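Local coordinates for molybdopterin biosynthesis moeA protein (Pyrococcus horikoshii, PDB 1WU2) that probably takes part in late molybdenum cofactor synthesis, as MoeA proteins do in helping to insert the metal into molybdopterin, at residues Y61-E66 and D127-L132; K99-L104 and R108-A113; K157-I160 and Q164-A167. One frame throughout, in Å; residues are numbered along the deposited sequence.

In the fold
From the N terminus, the first of these segments to appear is 61-66, on strand 60-63, and contact 1 closes a long loop by bringing strand 128-131 back to it. Nested inside that loop, contact 2 closes a much shorter one, packing residues 108-113 against strand 99-103. Strands 60-63 and 99-103 are neighbours in one mixed sheet, so the two contacts touch, with centres about 10 Å apart and a probable backbone hydrogen bond from Ala62 to Ile101. Contact 3 follows in series. It closes a short loop between 157-160 and helix 163-171, its nearest atoms about 30 Å from contact 1 and about 23 Å from contact 2, in a separate part of this elongated chain.

Contact 1 (Y61-E66 and D127-L132); sequences YAIRAE and DKIYVL
Tyr61 and Ile129 meet inside a strongly curved mixed sheet, and they illustrate how curvature makes partners of strands that are not neighbours. Strands 99-103 and 77-84 lie between strand 60-63 and strand 128-131 in the sheet order, yet the CA atoms of Tyr61 and Ile129 are only 8.9 Å apart, a separation consistent with a barrel-like curl, with these buried side chains on its inner face. The first segment begins with the tyrosine, whose ring receives methyl CG2 of Ile129 over one face in a CH-pi contact. That methyl stands 3.9 Å from the centroid of the Tyr61 ring and 16° off the ring normal, displaced slightly toward the phenol end. Val122, Arg124 and Lys102 also pack on the Tyr61 side chain and complete its surroundings. An alanine here would remove the whole ring and is likely to open a gap next to Ile129 CG2, with that methyl deprived of its aromatic platform. Ala62 comes next, its side chain turned to the other surface of the strand, as alternation requires. Ile63 points inward again, but its contribution is slighter: CG2 of Ile63 approaches CD1 of Ile129 at 4.4 Å. Beyond it the segment leaves the strand, and the side chain of Asn114 binds both Ala65 N and Glu66 OE2. The inward pair is bridged by one residue using two branches. Ile129 carries CG1 between its backbone N and carbonyl carbon (chi1 53°), which sends CG2 to the ring face while CD1 extends toward the base of the tyrosine, 4.0 Å from Tyr61 CB.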
loop_
_atom_site.group_PDB
_atom_site.type_symbol
_atom_site.label_atom_id
_atom_site.label_comp_id
_atom_site.label_asym_id
_atom_site.label_seq_id
_atom_site.Cartn_x
_atom_site.Cartn_y
_atom_site.Cartn_z
ATOM N N TYR A 61 -9.486 -10.943 -44.330
ATOM C CA TYR A 61 -10.156 -10.273 -45.439
ATOM C C TYR A 61 -11.284 -9.390 -44.908
ATOM O O TYR A 61 -12.192 -9.872 -44.235
ATOM C CB TYR A 61 -10.722 -11.305 -46.415
ATOM C CG TYR A 61 -9.662 -12.147 -47.084
ATOM C CD1 TYR A 61 -8.994 -11.691 -48.216
ATOM C CD2 TYR A 61 -9.318 -13.397 -46.578
ATOM C CE1 TYR A 61 -8.014 -12.459 -48.830
ATOM C CE2 TYR A 61 -8.343 -14.172 -47.183
ATOM C CZ TYR A 61 -7.693 -13.698 -48.310
ATOM O OH TYR A 61 -6.723 -14.464 -48.913
ATOM N N ALA A 62 -11.217 -8.097 -45.211
ATOM C CA ALA A 62 -12.258 -7.156 -44.822
ATOM C C ALA A 62 -13.487 -7.341 -45.713
ATOM O O ALA A 62 -13.449 -7.046 -46.904
ATOM C CB ALA A 62 -11.735 -5.730 -44.912
ATOM N N ILE A 63 -14.571 -7.843 -45.125
ATOM C CA ILE A 63 -15.794 -8.149 -45.861
ATOM C C ILE A 63 -16.975 -7.373 -45.296
ATOM O O ILE A 63 -16.818 -6.557 -44.389
ATOM C CB ILE A 63 -16.084 -9.670 -45.796
ATOM C CG1 ILE A 63 -16.324 -10.120 -44.349
ATOM C CG2 ILE A 63 -14.930 -10.455 -46.409
ATOM C CD1 ILE A 63 -17.018 -11.460 -44.232
ATOM N N ARG A 64 -18.154 -7.633 -45.853
ATOM C CA ARG A 64 -19.406 -7.196 -45.257
ATOM C C ARG A 64 -19.941 -8.370 -44.455
ATOM O O ARG A 64 -20.081 -9.470 -44.987
ATOM C CB ARG A 64 -20.423 -6.809 -46.331
ATOM C CG ARG A 64 -19.883 -5.914 -47.436
ATOM C CD ARG A 64 -19.874 -4.452 -47.069
ATOM N NE ARG A 64 -21.226 -3.890 -47.078
ATOM C CZ ARG A 64 -21.705 -3.048 -47.995
ATOM N NH1 ARG A 64 -20.955 -2.633 -49.012
ATOM N NH2 ARG A 64 -22.955 -2.611 -47.892
ATOM N N ALA A 65 -20.215 -8.145 -43.173
ATOM C CA ALA A 65 -20.838 -9.158 -42.327
ATOM C C ALA A 65 -22.182 -9.586 -42.913
ATOM O O ALA A 65 -22.536 -10.761 -42.878
ATOM C CB ALA A 65 -21.024 -8.620 -40.910
ATOM N N GLU A 66 -22.905 -8.618 -43.475
ATOM C CA GLU A 66 -24.237 -8.837 -44.042
ATOM C C GLU A 66 -24.241 -9.877 -45.169
ATOM O O GLU A 66 -25.220 -10.599 -45.346
ATOM C CB GLU A 66 -24.810 -7.512 -44.573
ATOM C CG GLU A 66 -25.228 -6.513 -43.495
ATOM C CD GLU A 66 -24.051 -5.811 -42.831
ATOM O OE1 GLU A 66 -23.151 -5.313 -43.551
ATOM O OE2 GLU A 66 -24.024 -5.755 -41.583
ATOM N N ASP A 127 -8.536 -16.057 -57.004
ATOM C CA ASP A 127 -8.901 -14.695 -56.606
ATOM C C ASP A 127 -10.228 -14.676 -55.836
ATOM O O ASP A 127 -10.790 -13.612 -55.582
ATOM C CB ASP A 127 -8.990 -13.779 -57.840
ATOM C CG ASP A 127 -7.667 -13.087 -58.164
ATOM O OD1 ASP A 127 -7.553 -12.522 -59.273
ATOM O OD2 ASP A 127 -6.690 -13.050 -57.382
ATOM N N LYS A 128 -10.717 -15.854 -55.458
ATOM C CA LYS A 128 -11.965 -15.979 -54.714
ATOM C C LYS A 128 -11.685 -16.528 -53.316
ATOM O O LYS A 128 -10.729 -17.279 -53.117
ATOM C CB LYS A 128 -12.944 -16.908 -55.446
ATOM C CG LYS A 128 -12.926 -16.808 -56.974
ATOM C CD LYS A 128 -13.630 -15.553 -57.474
ATOM C CE LYS A 128 -13.375 -15.311 -58.959
ATOM N NZ LYS A 128 -12.680 -14.012 -59.206
ATOM N N ILE A 129 -12.513 -16.128 -52.353
ATOM C CA ILE A 129 -12.517 -16.736 -51.021
ATOM C C ILE A 129 -13.891 -17.328 -50.729
ATOM O O ILE A 129 -14.896 -16.909 -51.303
ATOM C CB ILE A 129 -12.115 -15.722 -49.917
ATOM C CG1 ILE A 129 -12.973 -14.455 -49.980
ATOM C CG2 ILE A 129 -10.634 -15.378 -50.026
ATOM C CD1 ILE A 129 -12.958 -13.646 -48.696
ATOM N N TYR A 130 -13.924 -18.310 -49.833
ATOM C CA TYR A 130 -15.164 -19.001 -49.499
ATOM C C TYR A 130 -15.390 -19.011 -47.993
ATOM O O TYR A 130 -14.538 -19.456 -47.225
ATOM C CB TYR A 130 -15.142 -20.421 -50.069
ATOM C CG TYR A 130 -15.168 -20.420 -51.579
ATOM C CD1 TYR A 130 -13.988 -20.369 -52.313
ATOM C CD2 TYR A 130 -16.374 -20.437 -52.272
ATOM C CE1 TYR A 130 -14.006 -20.350 -53.700
ATOM C CE2 TYR A 130 -16.403 -20.419 -53.660
ATOM C CZ TYR A 130 -15.216 -20.375 -54.367
ATOM O OH TYR A 130 -15.237 -20.355 -55.740
ATOM N N VAL A 131 -16.550 -18.502 -47.588
ATOM C CA VAL A 131 -16.914 -18.403 -46.182
ATOM C C VAL A 131 -18.030 -19.410 -45.884
ATOM O O VAL A 131 -19.070 -19.423 -46.547
ATOM C CB VAL A 131 -17.322 -16.953 -45.792
ATOM C CG1 VAL A 131 -18.365 -16.378 -46.746
ATOM C CG2 VAL A 131 -17.823 -16.896 -44.358
ATOM N N LEU A 132 -17.788 -20.255 -44.887
ATOM C CA LEU A 132 -18.661 -21.383 -44.571
ATOM C C LEU A 132 -19.589 -21.099 -43.388
ATOM O O LEU A 132 -20.493 -21.887 -43.106
ATOM C CB LEU A 132 -17.808 -22.620 -44.270
ATOM C CG LEU A 132 -16.638 -22.874 -45.230
ATOM C CD1 LEU A 132 -15.642 -23.869 -44.655
ATOM C CD2 LEU A 132 -17.153 -23.361 -46.576
#

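Contact 2 (K99-L104 and R108-A113); sequences KAIKVL and RIPKGA
Pro110 slots against Ile101 and Val103, offering successive carbons of its ring to a strand that it approaches without any backbone pairing. This is the tight part of the contact, and all three residues are buried. Ile101 makes the closer approach, with both of its branches: CD1 lies 3.9 Å from Pro110 CB, while CG2 reaches Pro110 CG at 4.0 Å. At the isoleucine CG2 is anti to the backbone N and CG1 anti to the carbonyl carbon (chi1 -68°), which lets both arms reach Pro110 CG from the same side. Farther along the strand the fit slackens, and Val103 CG1 stays 4.3 Å from Pro110 CD. Ala62 of the adjoining strand also packs on Pro110, enclosing the proline further.

The outer side is quite different. Arg108 and Lys111 start away from the strand at CB, and both residues are exposed, as is Gly112. From Pro110 to Ala113 the chain makes a type II beta turn, closed by Ala113 N to Pro110 O at 3.2 Å. Gly112 takes the third position with positive phi (99°), where a CB would collide with the carbonyl O of Lys111. Overall, the arrangement is that of a crossover connection: the loop leads from strand 99-103 to the parallel strand 115-118, past the antiparallel strand 60-63 lying between them.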
loop_
_atom_site.group_PDB
_atom_site.type_symbol
_atom_site.label_atom_id
_atom_site.label_comp_id
_atom_site.label_asym_id
_atom_site.label_seq_id
_atom_site.Cartn_x
_atom_site.Cartn_y
_atom_site.Cartn_z
ATOM N N LYS A 99 -17.647 -8.546 -52.156
ATOM C CA LYS A 99 -16.233 -8.182 -52.280
ATOM C C LYS A 99 -15.470 -8.401 -50.975
ATOM O O LYS A 99 -16.064 -8.655 -49.928
ATOM C CB LYS A 99 -16.088 -6.719 -52.716
ATOM C CG LYS A 99 -16.896 -6.330 -53.952
ATOM C CD LYS A 99 -16.190 -6.726 -55.239
ATOM C CE LYS A 99 -16.970 -6.273 -56.469
ATOM N NZ LYS A 99 -17.319 -7.410 -57.365
ATOM N N ALA A 100 -14.148 -8.289 -51.059
ATOM C CA ALA A 100 -13.258 -8.517 -49.921
ATOM C C ALA A 100 -11.870 -7.934 -50.194
ATOM O O ALA A 100 -11.416 -7.919 -51.335
ATOM C CB ALA A 100 -13.154 -10.008 -49.623
ATOM N N ILE A 101 -11.200 -7.458 -49.147
ATOM C CA ILE A 101 -9.868 -6.863 -49.279
ATOM C C ILE A 101 -8.925 -7.451 -48.239
ATOM O O ILE A 101 -9.073 -7.191 -47.051
ATOM C CB ILE A 101 -9.941 -5.317 -49.122
ATOM C CG1 ILE A 101 -10.682 -4.699 -50.310
ATOM C CG2 ILE A 101 -8.535 -4.710 -48.995
ATOM C CD1 ILE A 101 -10.974 -3.221 -50.160
ATOM N N LYS A 102 -7.954 -8.239 -48.689
ATOM C CA LYS A 102 -6.932 -8.787 -47.800
ATOM C C LYS A 102 -6.217 -7.686 -47.021
ATOM O O LYS A 102 -5.692 -6.743 -47.611
ATOM C CB LYS A 102 -5.903 -9.600 -48.591
ATOM C CG LYS A 102 -5.049 -10.522 -47.730
ATOM C CD LYS A 102 -4.238 -11.487 -48.589
ATOM C CE LYS A 102 -3.802 -12.713 -47.804
ATOM N NZ LYS A 102 -2.717 -12.386 -46.850
ATOM N N VAL A 103 -6.222 -7.809 -45.697
ATOM C CA VAL A 103 -5.496 -6.897 -44.819
ATOM C C VAL A 103 -4.601 -7.662 -43.847
ATOM O O VAL A 103 -4.701 -8.878 -43.716
ATOM C CB VAL A 103 -6.462 -5.994 -44.016
ATOM C CG1 VAL A 103 -7.163 -5.015 -44.940
ATOM C CG2 VAL A 103 -7.486 -6.823 -43.222
ATOM N N LEU A 104 -3.710 -6.934 -43.185
ATOM C CA LEU A 104 -2.916 -7.471 -42.083
ATOM C C LEU A 104 -3.406 -6.857 -40.777
ATOM O O LEU A 104 -4.193 -5.912 -40.789
ATOM C CB LEU A 104 -1.435 -7.153 -42.287
ATOM C CG LEU A 104 -0.775 -7.841 -43.489
ATOM C CD1 LEU A 104 0.518 -7.131 -43.875
ATOM C CD2 LEU A 104 -0.510 -9.313 -43.197
ATOM N N ARG A 108 -5.944 -0.289 -41.285
ATOM C CA ARG A 108 -7.216 0.405 -41.162
ATOM C C ARG A 108 -8.271 -0.316 -41.989
ATOM O O ARG A 108 -8.022 -0.672 -43.136
ATOM C CB ARG A 108 -7.085 1.852 -41.638
ATOM C CG ARG A 108 -8.306 2.710 -41.347
ATOM C CD ARG A 108 -8.509 3.820 -42.347
ATOM N NE ARG A 108 -7.605 4.936 -42.094
ATOM C CZ ARG A 108 -7.203 5.821 -43.002
ATOM N NH1 ARG A 108 -7.623 5.754 -44.262
ATOM N NH2 ARG A 108 -6.375 6.792 -42.634
ATOM N N ILE A 109 -9.440 -0.535 -41.397
ATOM C CA ILE A 109 -10.528 -1.208 -42.092
ATOM C C ILE A 109 -10.920 -0.349 -43.292
ATOM O O ILE A 109 -11.233 0.830 -43.129
ATOM C CB ILE A 109 -11.747 -1.429 -41.156
ATOM C CG1 ILE A 109 -11.366 -2.278 -39.932
ATOM C CG2 ILE A 109 -12.893 -2.086 -41.912
ATOM C CD1 ILE A 109 -10.657 -3.577 -40.248
ATOM N N PRO A 110 -10.868 -0.915 -44.498
ATOM C CA PRO A 110 -11.256 -0.172 -45.699
ATOM C C PRO A 110 -12.671 0.381 -45.612
ATOM O O PRO A 110 -13.514 -0.187 -44.919
ATOM C CB PRO A 110 -11.173 -1.223 -46.809
ATOM C CG PRO A 110 -10.239 -2.249 -46.304
ATOM C CD PRO A 110 -10.424 -2.283 -44.822
ATOM N N LYS A 111 -12.912 1.498 -46.292
ATOM C CA LYS A 111 -14.267 1.983 -46.525
ATOM C C LYS A 111 -15.101 0.831 -47.093
ATOM O O LYS A 111 -14.619 0.067 -47.933
ATOM C CB LYS A 111 -14.252 3.157 -47.509
ATOM C CG LYS A 111 -15.350 4.186 -47.297
ATOM C CD LYS A 111 -15.136 5.390 -48.213
ATOM C CE LYS A 111 -15.976 6.588 -47.798
ATOM N NZ LYS A 111 -16.129 7.566 -48.915
ATOM N N GLY A 112 -16.332 0.696 -46.607
ATOM C CA GLY A 112 -17.231 -0.355 -47.045
ATOM C C GLY A 112 -17.284 -1.547 -46.105
ATOM O O GLY A 112 -18.355 -2.115 -45.895
ATOM N N ALA A 113 -16.138 -1.934 -45.547
ATOM C CA ALA A 113 -16.057 -3.119 -44.693
ATOM C C ALA A 113 -16.491 -2.834 -43.258
ATOM O O ALA A 113 -16.187 -1.777 -42.703
ATOM C CB ALA A 113 -14.649 -3.688 -44.705
#

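Contact 3 (K157-I160 and Q164-A167); sequences KGTI and QDVA
Thr159 and Asp165 approach each other obliquely across a loop-helix junction, and the contact shows how lightly a loop may rest on the helix that follows it. Methyl CG2 of Thr159 lies 3.8 Å from Asp165 OD2. The threonine rotamer sorts its two branches: CG2 is anti to the backbone N and faces the carboxylate, while OG1 sits beside that N (chi1 -63°) and hydrogen-bonds to Arg156 O. On the helix, Asp165 holds CG anti to its carbonyl carbon (chi1 -56°), which carries the carboxylate toward the loop. Its OD2 also comes within 3.7 Å of Ile160 O, two acceptor oxygens merely in proximity. A salt bridge from Asp165 OD1 to Arg162 NH1 probably limits rotation of the carboxylate.

Backbone bonds from Gly158 and Thr159 to Leu40 tie the loop to a far earlier part of the chain, while Leu370 of the second subunit packs on Asp165 and Leu369 O of that subunit accepts a hydrogen bond from Gln164 NE2. The contact thus joins the loop after strand 153-155 to the start of helix 163-171, at the subunit interface.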
loop_
_atom_site.group_PDB
_atom_site.type_symbol
_atom_site.label_atom_id
_atom_site.label_comp_id
_atom_site.label_asym_id
_atom_site.label_seq_id
_atom_site.Cartn_x
_atom_site.Cartn_y
_atom_site.Cartn_z
ATOM N N LYS A 157 -10.797 12.154 -10.360
ATOM C CA LYS A 157 -10.233 12.996 -9.313
ATOM C C LYS A 157 -10.160 12.200 -8.011
ATOM O O LYS A 157 -11.098 11.492 -7.659
ATOM C CB LYS A 157 -11.114 14.239 -9.124
ATOM C CG LYS A 157 -10.697 15.176 -7.992
ATOM C CD LYS A 157 -11.815 16.168 -7.654
ATOM C CE LYS A 157 -11.371 17.201 -6.623
ATOM N NZ LYS A 157 -10.738 16.582 -5.420
ATOM N N GLY A 158 -9.038 12.319 -7.309
ATOM C CA GLY A 158 -8.831 11.621 -6.051
ATOM C C GLY A 158 -8.079 10.311 -6.204
ATOM O O GLY A 158 -7.690 9.696 -5.213
ATOM N N THR A 159 -7.863 9.889 -7.446
ATOM C CA THR A 159 -7.127 8.667 -7.727
ATOM C C THR A 159 -5.708 8.774 -7.180
ATOM O O THR A 159 -5.060 9.806 -7.327
ATOM C CB THR A 159 -7.094 8.406 -9.246
ATOM O OG1 THR A 159 -8.426 8.193 -9.727
ATOM C CG2 THR A 159 -6.367 7.104 -9.577
ATOM N N ILE A 160 -5.250 7.702 -6.538
ATOM C CA ILE A 160 -3.887 7.606 -6.032
ATOM C C ILE A 160 -3.120 6.847 -7.096
ATOM O O ILE A 160 -3.352 5.658 -7.301
ATOM C CB ILE A 160 -3.840 6.865 -4.673
ATOM C CG1 ILE A 160 -4.749 7.550 -3.648
ATOM C CG2 ILE A 160 -2.408 6.823 -4.126
ATOM C CD1 ILE A 160 -5.116 6.661 -2.479
ATOM N N GLN A 164 0.484 1.776 -13.595
ATOM C CA GLN A 164 -0.413 1.640 -14.746
ATOM C C GLN A 164 -1.168 2.939 -15.053
ATOM O O GLN A 164 -1.445 3.238 -16.221
ATOM C CB GLN A 164 -1.390 0.454 -14.578
ATOM C CG GLN A 164 -2.392 0.549 -13.408
ATOM C CD GLN A 164 -2.030 -0.358 -12.236
ATOM O OE1 GLN A 164 -0.973 -0.195 -11.628
ATOM N NE2 GLN A 164 -2.909 -1.309 -11.915
ATOM N N ASP A 165 -1.491 3.709 -14.013
ATOM C CA ASP A 165 -2.113 5.023 -14.188
ATOM C C ASP A 165 -1.144 6.002 -14.853
ATOM O O ASP A 165 -1.540 6.789 -15.710
ATOM C CB ASP A 165 -2.570 5.609 -12.844
ATOM C CG ASP A 165 -3.525 4.694 -12.085
ATOM O OD1 ASP A 165 -4.175 3.835 -12.713
ATOM O OD2 ASP A 165 -3.696 4.769 -10.850
ATOM N N VAL A 166 0.127 5.943 -14.454
ATOM C CA VAL A 166 1.153 6.849 -14.973
ATOM C C VAL A 166 1.437 6.535 -16.446
ATOM O O VAL A 166 1.784 7.424 -17.224
ATOM C CB VAL A 166 2.452 6.776 -14.122
ATOM C CG1 VAL A 166 3.544 7.670 -14.688
ATOM C CG2 VAL A 166 2.166 7.188 -12.681
ATOM N N ALA A 167 1.261 5.271 -16.816
ATOM C CA ALA A 167 1.439 4.816 -18.188
ATOM C C ALA A 167 0.316 5.332 -19.082
ATOM O O ALA A 167 0.553 5.687 -20.235
ATOM C CB ALA A 167 1.484 3.299 -18.227
#